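Local coordinates for protein SAP-like pentraxin (Limulus polyphemus, PDB 3FLP) that binds two calcium ions per subunit and probably acts as a calcium-dependent, sugar-binding lectin of the pentraxin family, assembled as doubly stacked rings of seven subunits, at residues S52-N57 / S135-T139; Q58-T64 / G77-A82; I88-I92 / M113-N118. Residue numbers count along the deposited sequence, not the author numbering.

Contact 1 (S52-N57 / S135-T139); sequences SCATSN and SAGGT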
ATOM      1  N   SER A  52     -45.103 -14.157 -14.697  1.00  8.55           N
ATOM      2  CA  SER A  52     -45.975 -15.215 -15.210  1.00  8.74           C
ATOM      3  C   SER A  52     -45.179 -16.297 -15.937  1.00  8.98           C
ATOM      4  O   SER A  52     -44.454 -16.009 -16.888  1.00  8.92           O
ATOM      5  CB  SER A  52     -47.011 -14.598 -16.165  1.00  8.61           C
ATOM      6  OG  SER A  52     -47.688 -15.582 -16.930  1.00  7.95           O
ATOM      7  N   CYS A  53     -45.321 -17.541 -15.484  1.00  9.14           N
ATOM      8  CA  CYS A  53     -44.628 -18.671 -16.092  1.00 10.20           C
ATOM      9  C   CYS A  53     -45.638 -19.684 -16.628  1.00 11.58           C
ATOM     10  O   CYS A  53     -46.521 -20.135 -15.903  1.00 11.57           O
ATOM     11  CB  CYS A  53     -43.718 -19.353 -15.073  1.00 10.93           C
ATOM     12  SG  CYS A  53     -42.813 -20.754 -15.768  1.00 13.60           S
ATOM     13  N   ALA A  54     -45.495 -20.050 -17.898  1.00 12.01           N
ATOM     14  CA  ALA A  54     -46.421 -20.985 -18.512  1.00 13.36           C
ATOM     15  C   ALA A  54     -45.763 -22.067 -19.361  1.00 14.46           C
ATOM     16  O   ALA A  54     -44.757 -21.819 -20.025  1.00 14.30           O
ATOM     17  CB  ALA A  54     -47.416 -20.215 -19.367  1.00 14.36           C
ATOM     18  N   THR A  55     -46.342 -23.267 -19.324  1.00 15.14           N
ATOM     19  CA  THR A  55     -45.874 -24.392 -20.130  1.00 17.45           C
ATOM     20  C   THR A  55     -47.011 -24.735 -21.095  1.00 18.77           C
ATOM     21  O   THR A  55     -48.128 -24.240 -20.942  1.00 18.52           O
ATOM     22  CB  THR A  55     -45.540 -25.638 -19.273  1.00 17.01           C
ATOM     23  OG1 THR A  55     -46.658 -25.975 -18.438  1.00 16.07           O
ATOM     24  CG2 THR A  55     -44.310 -25.377 -18.417  1.00 17.53           C
ATOM     25  N   SER A  56     -46.737 -25.577 -22.085  1.00 20.78           N
ATOM     26  CA  SER A  56     -47.760 -25.939 -23.072  1.00 23.50           C
ATOM     27  C   SER A  56     -49.061 -26.475 -22.463  1.00 23.20           C
ATOM     28  O   SER A  56     -50.153 -26.140 -22.923  1.00 23.17           O
ATOM     29  CB  SER A  56     -47.202 -26.967 -24.063  1.00 23.04           C
ATOM     30  OG  SER A  56     -46.765 -28.133 -23.385  1.00 28.03           O
ATOM     31  N   ASN A  57     -48.935 -27.284 -21.420  1.00 22.45           N
ATOM     32  CA  ASN A  57     -50.082 -27.892 -20.750  1.00 23.59           C
ATOM     33  C   ASN A  57     -50.623 -27.104 -19.554  1.00 22.22           C
ATOM     34  O   ASN A  57     -51.667 -27.457 -19.000  1.00 21.29           O
ATOM     35  CB  ASN A  57     -49.674 -29.271 -20.239  1.00 27.26           C
ATOM     36  CG  ASN A  57     -48.501 -29.193 -19.257  1.00 31.25           C
ATOM     37  OD1 ASN A  57     -47.412 -28.719 -19.609  1.00 31.85           O
ATOM     38  ND2 ASN A  57     -48.723 -29.643 -18.021  1.00 33.40           N
ATOM     39  N   SER A 135     -42.817 -28.312 -14.499  1.00 17.30           N
ATOM     40  CA  SER A 135     -42.205 -29.026 -15.606  1.00 18.35           C
ATOM     41  C   SER A 135     -41.281 -28.123 -16.421  1.00 17.46           C
ATOM     42  O   SER A 135     -41.478 -26.910 -16.492  1.00 17.56           O
ATOM     43  CB  SER A 135     -43.291 -29.640 -16.496  1.00 20.38           C
ATOM     44  OG  SER A 135     -44.419 -28.792 -16.564  1.00 23.96           O
ATOM     45  N   ALA A 136     -40.265 -28.736 -17.017  1.00 15.63           N
ATOM     46  CA  ALA A 136     -39.272 -28.035 -17.818  1.00 16.62           C
ATOM     47  C   ALA A 136     -39.872 -27.325 -19.020  1.00 16.12           C
ATOM     48  O   ALA A 136     -40.882 -27.764 -19.573  1.00 17.19           O
ATOM     49  CB  ALA A 136     -38.210 -29.024 -18.291  1.00 16.30           C
ATOM     50  N   GLY A 137     -39.244 -26.225 -19.422  1.00 13.97           N
ATOM     51  CA  GLY A 137     -39.713 -25.496 -20.588  1.00 12.09           C
ATOM     52  C   GLY A 137     -40.672 -24.350 -20.341  1.00 11.16           C
ATOM     53  O   GLY A 137     -41.361 -23.918 -21.259  1.00  9.73           O
ATOM     54  N   GLY A 138     -40.718 -23.848 -19.111  1.00 11.10           N
ATOM     55  CA  GLY A 138     -41.619 -22.751 -18.805  1.00  9.80           C
ATOM     56  C   GLY A 138     -41.194 -21.428 -19.421  1.00 10.04           C
ATOM     57  O   GLY A 138     -40.028 -21.044 -19.337  1.00 10.29           O
ATOM     58  N   THR A 139     -42.146 -20.737 -20.046  1.00  8.52           N
ATOM     59  CA  THR A 139     -41.903 -19.445 -20.678  1.00  7.81           C
ATOM     60  C   THR A 139     -42.273 -18.352 -19.684  1.00  7.89           C
ATOM     61  O   THR A 139     -43.374 -18.358 -19.130  1.00  6.83           O
ATOM     62  CB  THR A 139     -42.780 -19.260 -21.954  1.00  8.17           C
ATOM     63  OG1 THR A 139     -42.374 -20.197 -22.958  1.00 10.64           O
ATOM     64  CG2 THR A 139     -42.637 -17.857 -22.513  1.00  6.51           C
TER
HETATM   65  O   HOH W   1     -43.089 -22.571 -22.606  1.00  4.55           O
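Segment 52-57 runs as strand and then turns; it meets 135-139 at a single antiparallel bridge, where strand 139-142 begins beside strand 48-55 in one sheet of the pentraxin beta sandwich. Ala54 and Thr139 form a hydrogen-bonded pair with CA atoms 5.2 Å apart. Ala54 N donates to Thr139 O at 3.0 Å, and Thr139 N donates to Ala54 O at 2.8 Å. The CA of Cys53 also approaches Thr139 O at 3.3 Å. Before Thr139 the chain is irregular and curls past Thr55.

Gly138 passes close to the Cys53 side chain, its CA 3.8 Å from Cys53 SG. A CB at Gly138 would clash with that sulfur. Gly137 has a positive phi of 94°, which suits glycine. The methyl CG2 of Thr55 packs against the loop, 3.8 Å from both Ser135 O and Gly138 CA. Thr55 OG1 turns back to Asn57 OD1 at 3.1 Å. The Gln146 side chain hydrogen-bonds both Ser52 OG and Thr139 O, while its backbone O binds calcium. One water sits beside the bridge: it donates to Gly137 O at 2.6 Å and to Ala54 O at 3.2 Å, and accepts from Thr139 OG1 at 2.5 Å.

Contact 2 (Q58-T64 / G77-A82); sequences QDNQFIT and GLQVNA. With CA (calcium ion), chain O.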
ATOM      1  N   GLN A  58     -49.916 -26.056 -19.142  1.00 18.90           N
ATOM      2  CA  GLN A  58     -50.333 -25.286 -17.973  1.00 16.95           C
ATOM      3  C   GLN A  58     -49.900 -23.829 -18.066  1.00 15.79           C
ATOM      4  O   GLN A  58     -48.752 -23.496 -17.775  1.00 15.35           O
ATOM      5  CB  GLN A  58     -49.739 -25.923 -16.708  1.00 15.61           C
ATOM      6  CG  GLN A  58     -50.045 -25.201 -15.397  1.00 15.85           C
ATOM      7  CD  GLN A  58     -51.527 -24.954 -15.197  1.00 15.35           C
ATOM      8  OE1 GLN A  58     -52.061 -23.942 -15.643  1.00 12.86           O
ATOM      9  NE2 GLN A  58     -52.203 -25.892 -14.537  1.00 15.65           N
ATOM     10  N   ASP A  59     -50.824 -22.961 -18.461  1.00 13.43           N
ATOM     11  CA  ASP A  59     -50.509 -21.546 -18.595  1.00 14.35           C
ATOM     12  C   ASP A  59     -50.287 -20.854 -17.249  1.00 13.76           C
ATOM     13  O   ASP A  59     -49.740 -19.751 -17.196  1.00 12.02           O
ATOM     14  CB  ASP A  59     -51.611 -20.818 -19.389  1.00 14.42           C
ATOM     15  CG  ASP A  59     -52.978 -20.858 -18.704  1.00 16.34           C
ATOM     16  OD1 ASP A  59     -53.448 -21.961 -18.339  1.00 16.66           O
ATOM     17  OD2 ASP A  59     -53.594 -19.777 -18.550  1.00 14.87           O
ATOM     18  N   ASN A  60     -50.694 -21.517 -16.169  1.00 11.92           N
ATOM     19  CA  ASN A  60     -50.560 -20.957 -14.828  1.00 11.22           C
ATOM     20  C   ASN A  60     -49.628 -21.765 -13.916  1.00  9.84           C
ATOM     21  O   ASN A  60     -50.001 -22.136 -12.806  1.00  9.30           O
ATOM     22  CB  ASN A  60     -51.953 -20.837 -14.194  1.00 11.49           C
ATOM     23  CG  ASN A  60     -52.835 -19.800 -14.894  1.00 12.65           C
ATOM     24  OD1 ASN A  60     -52.571 -19.408 -16.036  1.00 11.96           O
ATOM     25  ND2 ASN A  60     -53.894 -19.359 -14.211  1.00  8.48           N
ATOM     26  N   GLN A  61     -48.415 -22.028 -14.386  1.00  9.63           N
ATOM     27  CA  GLN A  61     -47.445 -22.789 -13.602  1.00 10.20           C
ATOM     28  C   GLN A  61     -46.996 -22.040 -12.349  1.00 10.31           C
ATOM     29  O   GLN A  61     -46.940 -22.606 -11.257  1.00 11.59           O
ATOM     30  CB  GLN A  61     -46.223 -23.130 -14.469  1.00  9.97           C
ATOM     31  CG  GLN A  61     -46.432 -24.318 -15.396  1.00  9.40           C
ATOM     32  CD  GLN A  61     -46.329 -25.654 -14.668  1.00 10.46           C
ATOM     33  OE1 GLN A  61     -46.333 -25.712 -13.435  1.00 11.42           O
ATOM     34  NE2 GLN A  61     -46.238 -26.735 -15.432  1.00 10.73           N
ATOM     35  N   PHE A  62     -46.689 -20.761 -12.507  1.00  9.76           N
ATOM     36  CA  PHE A  62     -46.230 -19.949 -11.388  1.00  9.13           C
ATOM     37  C   PHE A  62     -46.530 -18.491 -11.716  1.00  8.67           C
ATOM     38  O   PHE A  62     -46.072 -17.977 -12.733  1.00  7.82           O
ATOM     39  CB  PHE A  62     -44.731 -20.176 -11.206  1.00  8.07           C
ATOM     40  CG  PHE A  62     -44.168 -19.561  -9.972  1.00  6.44           C
ATOM     41  CD1 PHE A  62     -43.851 -18.211  -9.935  1.00  4.76           C
ATOM     42  CD2 PHE A  62     -43.936 -20.338  -8.844  1.00  4.90           C
ATOM     43  CE1 PHE A  62     -43.306 -17.643  -8.794  1.00  2.89           C
ATOM     44  CE2 PHE A  62     -43.392 -19.778  -7.703  1.00  4.02           C
ATOM     45  CZ  PHE A  62     -43.078 -18.428  -7.681  1.00  4.43           C
ATOM     46  N   ILE A  63     -47.319 -17.830 -10.876  1.00  8.42           N
ATOM     47  CA  ILE A  63     -47.657 -16.439 -11.139  1.00  9.04           C
ATOM     48  C   ILE A  63     -47.671 -15.601  -9.874  1.00  9.52           C
ATOM     49  O   ILE A  63     -48.331 -15.946  -8.889  1.00 10.32           O
ATOM     50  CB  ILE A  63     -49.045 -16.293 -11.809  1.00  9.83           C
ATOM     51  CG1 ILE A  63     -49.524 -17.641 -12.355  1.00 10.97           C
ATOM     52  CG2 ILE A  63     -48.956 -15.289 -12.945  1.00  7.91           C
ATOM     53  CD1 ILE A  63     -50.924 -17.595 -12.926  1.00 11.72           C
ATOM     54  N   THR A  64     -46.938 -14.494  -9.906  1.00  8.71           N
ATOM     55  CA  THR A  64     -46.881 -13.585  -8.768  1.00  8.39           C
ATOM     56  C   THR A  64     -47.793 -12.405  -9.069  1.00  8.79           C
ATOM     57  O   THR A  64     -48.006 -12.055 -10.226  1.00  9.74           O
ATOM     58  CB  THR A  64     -45.453 -13.039  -8.529  1.00  8.45           C
ATOM     59  OG1 THR A  64     -45.023 -12.316  -9.689  1.00  5.50           O
ATOM     60  CG2 THR A  64     -44.480 -14.182  -8.231  1.00  3.48           C
ATOM     61  N   GLY A  77     -49.515 -11.870  -3.742  1.00  9.31           N
ATOM     62  CA  GLY A  77     -50.107 -13.147  -4.061  1.00  8.28           C
ATOM     63  C   GLY A  77     -49.239 -14.071  -4.884  1.00  8.68           C
ATOM     64  O   GLY A  77     -48.321 -13.644  -5.589  1.00  8.92           O
ATOM     65  N   LEU A  78     -49.550 -15.357  -4.785  1.00  7.86           N
ATOM     66  CA  LEU A  78     -48.842 -16.386  -5.513  1.00  8.25           C
ATOM     67  C   LEU A  78     -49.828 -17.456  -5.969  1.00  9.49           C
ATOM     68  O   LEU A  78     -50.763 -17.807  -5.246  1.00  9.93           O
ATOM     69  CB  LEU A  78     -47.780 -17.037  -4.622  1.00  7.30           C
ATOM     70  CG  LEU A  78     -47.011 -18.204  -5.261  1.00  8.23           C
ATOM     71  CD1 LEU A  78     -46.221 -17.698  -6.474  1.00  5.52           C
ATOM     72  CD2 LEU A  78     -46.073 -18.838  -4.235  1.00  4.89           C
ATOM     73  N   GLN A  79     -49.621 -17.963  -7.175  1.00  8.50           N
ATOM     74  CA  GLN A  79     -50.451 -19.019  -7.705  1.00  7.59           C
ATOM     75  C   GLN A  79     -49.492 -20.037  -8.310  1.00  7.50           C
ATOM     76  O   GLN A  79     -48.590 -19.670  -9.061  1.00  5.97           O
ATOM     77  CB  GLN A  79     -51.426 -18.473  -8.764  1.00  6.51           C
ATOM     78  CG  GLN A  79     -52.104 -19.569  -9.579  1.00  4.94           C
ATOM     79  CD  GLN A  79     -53.230 -19.068 -10.478  1.00  6.12           C
ATOM     80  OE1 GLN A  79     -53.627 -19.758 -11.418  1.00  6.74           O
ATOM     81  NE2 GLN A  79     -53.757 -17.884 -10.187  1.00  2.53           N
ATOM     82  N   VAL A  80     -49.666 -21.304  -7.946  1.00  7.75           N
ATOM     83  CA  VAL A  80     -48.818 -22.376  -8.465  1.00  8.17           C
ATOM     84  C   VAL A  80     -49.682 -23.499  -9.026  1.00  9.37           C
ATOM     85  O   VAL A  80     -50.642 -23.941  -8.395  1.00  8.66           O
ATOM     86  CB  VAL A  80     -47.890 -22.970  -7.372  1.00  7.41           C
ATOM     87  CG1 VAL A  80     -47.050 -24.104  -7.964  1.00  6.49           C
ATOM     88  CG2 VAL A  80     -46.993 -21.886  -6.800  1.00  4.69           C
ATOM     89  N   ASN A  81     -49.328 -23.952 -10.220  1.00 11.33           N
ATOM     90  CA  ASN A  81     -50.047 -25.022 -10.899  1.00 13.11           C
ATOM     91  C   ASN A  81     -51.563 -24.809 -10.899  1.00 13.34           C
ATOM     92  O   ASN A  81     -52.329 -25.681 -10.495  1.00 12.54           O
ATOM     93  CB  ASN A  81     -49.707 -26.377 -10.272  1.00 14.23           C
ATOM     94  CG  ASN A  81     -50.027 -27.544 -11.200  1.00 16.20           C
ATOM     95  OD1 ASN A  81     -49.658 -27.527 -12.374  1.00 16.10           O
ATOM     96  ND2 ASN A  81     -50.704 -28.569 -10.674  1.00 16.78           N
ATOM     97  N   ALA A  82     -51.977 -23.631 -11.355  1.00 12.88           N
ATOM     98  CA  ALA A  82     -53.386 -23.257 -11.445  1.00 12.74           C
ATOM     99  C   ALA A  82     -54.173 -23.328 -10.139  1.00 12.09           C
ATOM    100  O   ALA A  82     -55.385 -23.516 -10.150  1.00 10.37           O
ATOM    101  CB  ALA A  82     -54.090 -24.093 -12.529  1.00 12.35           C
TER
HETATM  102 CA    CA O 301     -53.492 -17.699 -17.348  1.00 11.87          CA
HETATM  103  O   HOH W   2     -55.453 -17.508 -16.071  1.00  3.59           O
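Two ligands of a calcium site sit at the start of this contact. Asp59 OD2 binds the ion at 2.4 Å and Asn60 OD1 binds it at 2.3 Å. Water 2 is a further ligand at 2.4 Å from the ion. Glu145, Gln146 and Asp147 complete the site. The other end of the Asn60 amide faces the second segment: its ND2 donates to Gln79 OE1 at 2.8 Å, and also to water 2 at 3.1 Å. This is consistent with an amide whose oxygen is on the metal. Gln58 OE1 accepts from Asn60 N at 2.8 Å, a hydrogen bond within the segment.

Past the site the two segments pair as the arms of an antiparallel beta hairpin, strands 60-68 and 73-80. Ile63 and Gln79 are a hydrogen-bonded pair: Ile63 N to Gln79 O and Gln79 N to Ile63 O are both 2.9 Å. Phe62-Val80 and Thr64-Leu78 are the non-hydrogen-bonded pairs beside it. Gln61 and Phe62 both face Cys53 of strand 48-55, a classic beta bulge. Beyond the Phe62-Val80 pair, Asn81 N donates to Gln61 O and Ala82 N to Asn60 O, each at 2.9 Å.

Phe62, Thr64, Leu78 and Val80 share the face turned to the sandwich interior. Leu78 CD1 lies over the Phe62 ring, 3.7 Å from its centroid, in a CH-pi contact. Leu34 and Val36 of strand 33-42 also touch this ring, and Trp106 meets Leu78 and Val80. On the other face, Ile63 CD1 packs 3.7 Å from Gln79 CD.

Contact 3 (I88-I92 / M113-N118); sequences ISCPI and MAVYAN
This is face-to-face packing between the two sheets of a beta sandwich, with no hydrogen bond across it. Strands 88-90 and 113-117 run nearly parallel, their axes 8.0 Å apart at a crossing angle of -19°. Both are extended. Ile88 lies opposite Val115 (CA-CA 7.2 Å) and Cys90 opposite Ala117 (6.8 Å). After Cys90 the chain bends through an inverse gamma turn centred on Pro91.

Met113, all t, reaches Ile88 CD1 with its CE at 3.8 Å. Ala114 points away. Val115 (m) places CG2 3.6 Å from Ile88 CG2 and 4.2 Å from Cys90 SG; Ile88 is m, t. Tyr116 points away. Ala117 CB sits 3.8 Å from Cys90 SG (chi1 m) and 4.2 Å from Ile92 CG2. Asn118 turns at phi/psi 53/38°, its ND2 3.4 Å from Ile92 CD1 (t, t), while its OD1 accepts from His101 N.

Cys90 is disulfide-bonded to Cys122 of strand 120-125, so a covalent link joins the sheets. Strand 73-80 flanks 86-90, and strands 100-107 and 120-125 flank 112-117.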
ATOM      1  N   ILE A  88     -50.783 -12.927   1.055  1.00 13.56           N
ATOM      2  CA  ILE A  88     -50.185 -12.672   2.355  1.00 12.93           C
ATOM      3  C   ILE A  88     -50.033 -11.163   2.445  1.00 15.15           C
ATOM      4  O   ILE A  88     -49.429 -10.536   1.564  1.00 15.78           O
ATOM      5  CB  ILE A  88     -48.801 -13.330   2.500  1.00 11.34           C
ATOM      6  CG1 ILE A  88     -48.948 -14.858   2.483  1.00 10.44           C
ATOM      7  CG2 ILE A  88     -48.142 -12.863   3.794  1.00 10.69           C
ATOM      8  CD1 ILE A  88     -47.643 -15.606   2.611  1.00  7.22           C
ATOM      9  N   SER A  89     -50.594 -10.568   3.493  1.00 15.48           N
ATOM     10  CA  SER A  89     -50.502  -9.127   3.637  1.00 17.21           C
ATOM     11  C   SER A  89     -49.198  -8.711   4.306  1.00 17.80           C
ATOM     12  O   SER A  89     -48.654  -9.422   5.156  1.00 17.09           O
ATOM     13  CB  SER A  89     -51.720  -8.569   4.389  1.00 16.75           C
ATOM     14  OG  SER A  89     -51.823  -9.109   5.684  1.00 19.97           O
ATOM     15  N   CYS A  90     -48.686  -7.562   3.878  1.00 17.77           N
ATOM     16  CA  CYS A  90     -47.445  -7.018   4.401  1.00 18.86           C
ATOM     17  C   CYS A  90     -47.733  -5.763   5.222  1.00 20.31           C
ATOM     18  O   CYS A  90     -48.504  -4.899   4.800  1.00 18.73           O
ATOM     19  CB  CYS A  90     -46.497  -6.667   3.252  1.00 19.68           C
ATOM     20  SG  CYS A  90     -45.757  -8.070   2.342  1.00 21.14           S
ATOM     21  N   PRO A  91     -47.102  -5.641   6.401  1.00 21.15           N
ATOM     22  CA  PRO A  91     -47.296  -4.488   7.284  1.00 22.04           C
ATOM     23  C   PRO A  91     -46.585  -3.240   6.776  1.00 23.01           C
ATOM     24  O   PRO A  91     -45.716  -2.694   7.454  1.00 24.35           O
ATOM     25  CB  PRO A  91     -46.715  -4.976   8.603  1.00 21.69           C
ATOM     26  CG  PRO A  91     -45.526  -5.764   8.134  1.00 22.99           C
ATOM     27  CD  PRO A  91     -46.084  -6.557   6.952  1.00 21.07           C
ATOM     28  N   ILE A  92     -46.947  -2.794   5.579  1.00 22.84           N
ATOM     29  CA  ILE A  92     -46.336  -1.605   5.008  1.00 22.90           C
ATOM     30  C   ILE A  92     -47.344  -0.874   4.135  1.00 22.42           C
ATOM     31  O   ILE A  92     -48.043  -1.488   3.331  1.00 22.06           O
ATOM     32  CB  ILE A  92     -45.068  -1.953   4.170  1.00 23.99           C
ATOM     33  CG1 ILE A  92     -44.407  -0.667   3.663  1.00 25.24           C
ATOM     34  CG2 ILE A  92     -45.429  -2.846   2.999  1.00 22.84           C
ATOM     35  CD1 ILE A  92     -43.061  -0.891   2.984  1.00 25.83           C
ATOM     36  N   MET A 113     -44.957 -21.180   1.210  1.00 12.18           N
ATOM     37  CA  MET A 113     -44.878 -19.921   0.481  1.00 12.01           C
ATOM     38  C   MET A 113     -44.534 -18.833   1.488  1.00 11.38           C
ATOM     39  O   MET A 113     -45.048 -18.826   2.601  1.00 11.06           O
ATOM     40  CB  MET A 113     -46.223 -19.591  -0.179  1.00 12.40           C
ATOM     41  CG  MET A 113     -46.399 -18.116  -0.547  1.00 12.38           C
ATOM     42  SD  MET A 113     -48.121 -17.690  -0.913  1.00 14.00           S
ATOM     43  CE  MET A 113     -48.003 -15.901  -1.188  1.00 12.74           C
ATOM     44  N   ALA A 114     -43.655 -17.919   1.097  1.00 11.22           N
ATOM     45  CA  ALA A 114     -43.263 -16.819   1.971  1.00 10.79           C
ATOM     46  C   ALA A 114     -43.001 -15.593   1.110  1.00 10.76           C
ATOM     47  O   ALA A 114     -42.433 -15.702   0.021  1.00 10.34           O
ATOM     48  CB  ALA A 114     -42.002 -17.187   2.765  1.00  9.95           C
ATOM     49  N   VAL A 115     -43.438 -14.430   1.581  1.00  9.81           N
ATOM     50  CA  VAL A 115     -43.216 -13.202   0.829  1.00  9.83           C
ATOM     51  C   VAL A 115     -42.515 -12.179   1.707  1.00  9.20           C
ATOM     52  O   VAL A 115     -42.633 -12.205   2.938  1.00  7.22           O
ATOM     53  CB  VAL A 115     -44.539 -12.602   0.287  1.00 10.60           C
ATOM     54  CG1 VAL A 115     -45.228 -13.614  -0.611  1.00  7.10           C
ATOM     55  CG2 VAL A 115     -45.447 -12.185   1.436  1.00  8.33           C
ATOM     56  N   TYR A 116     -41.778 -11.284   1.060  1.00  8.68           N
ATOM     57  CA  TYR A 116     -41.024 -10.263   1.755  1.00  7.27           C
ATOM     58  C   TYR A 116     -41.184  -8.890   1.120  1.00  9.00           C
ATOM     59  O   TYR A 116     -41.242  -8.762  -0.104  1.00  8.94           O
ATOM     60  CB  TYR A 116     -39.547 -10.642   1.759  1.00  7.66           C
ATOM     61  CG  TYR A 116     -39.255 -11.976   2.409  1.00  7.15           C
ATOM     62  CD1 TYR A 116     -39.533 -13.180   1.754  1.00  5.62           C
ATOM     63  CD2 TYR A 116     -38.725 -12.034   3.693  1.00  4.83           C
ATOM     64  CE1 TYR A 116     -39.287 -14.401   2.374  1.00  5.83           C
ATOM     65  CE2 TYR A 116     -38.478 -13.235   4.314  1.00  7.13           C
ATOM     66  CZ  TYR A 116     -38.760 -14.417   3.655  1.00  6.27           C
ATOM     67  OH  TYR A 116     -38.515 -15.600   4.303  1.00 10.10           O
ATOM     68  N   ALA A 117     -41.246  -7.864   1.960  1.00  9.27           N
ATOM     69  CA  ALA A 117     -41.370  -6.491   1.495  1.00  9.67           C
ATOM     70  C   ALA A 117     -40.185  -5.728   2.074  1.00  9.69           C
ATOM     71  O   ALA A 117     -39.974  -5.727   3.287  1.00 11.34           O
ATOM     72  CB  ALA A 117     -42.682  -5.894   1.976  1.00  9.83           C
ATOM     73  N   ASN A 118     -39.403  -5.100   1.202  1.00  8.45           N
ATOM     74  CA  ASN A 118     -38.229  -4.345   1.615  1.00  9.45           C
ATOM     75  C   ASN A 118     -37.272  -5.165   2.482  1.00  9.48           C
ATOM     76  O   ASN A 118     -36.682  -4.657   3.442  1.00  7.95           O
ATOM     77  CB  ASN A 118     -38.648  -3.058   2.342  1.00  8.97           C
ATOM     78  CG  ASN A 118     -39.184  -2.005   1.385  1.00 11.36           C
ATOM     79  OD1 ASN A 118     -38.972  -2.093   0.171  1.00 11.06           O
ATOM     80  ND2 ASN A 118     -39.865  -0.998   1.924  1.00 12.26           N
TER

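Contacts 1 and 2 lie in the same sheet and join neighbouring strands edge to edge through backbone hydrogen bonds. They touch directly: Cys53 N lies 2.9 Å from Phe62 O, and Thr55 OG1 3.1 Å from Gln61 NE2. Both are buried and border the calcium site, contact 2 by supplying ligands and contact 1 through Gln146. Contact 3 differs in kind. It joins that sheet to the opposite one by apolar side chains, next to the disulfide of Cys90, is partly buried, and lies about 26 Å from contact 1, centre to centre, across the centre of the chain. Contact 2 links the two regions, since Leu78 CB packs 3.6 Å from Met113 CE inside the sandwich.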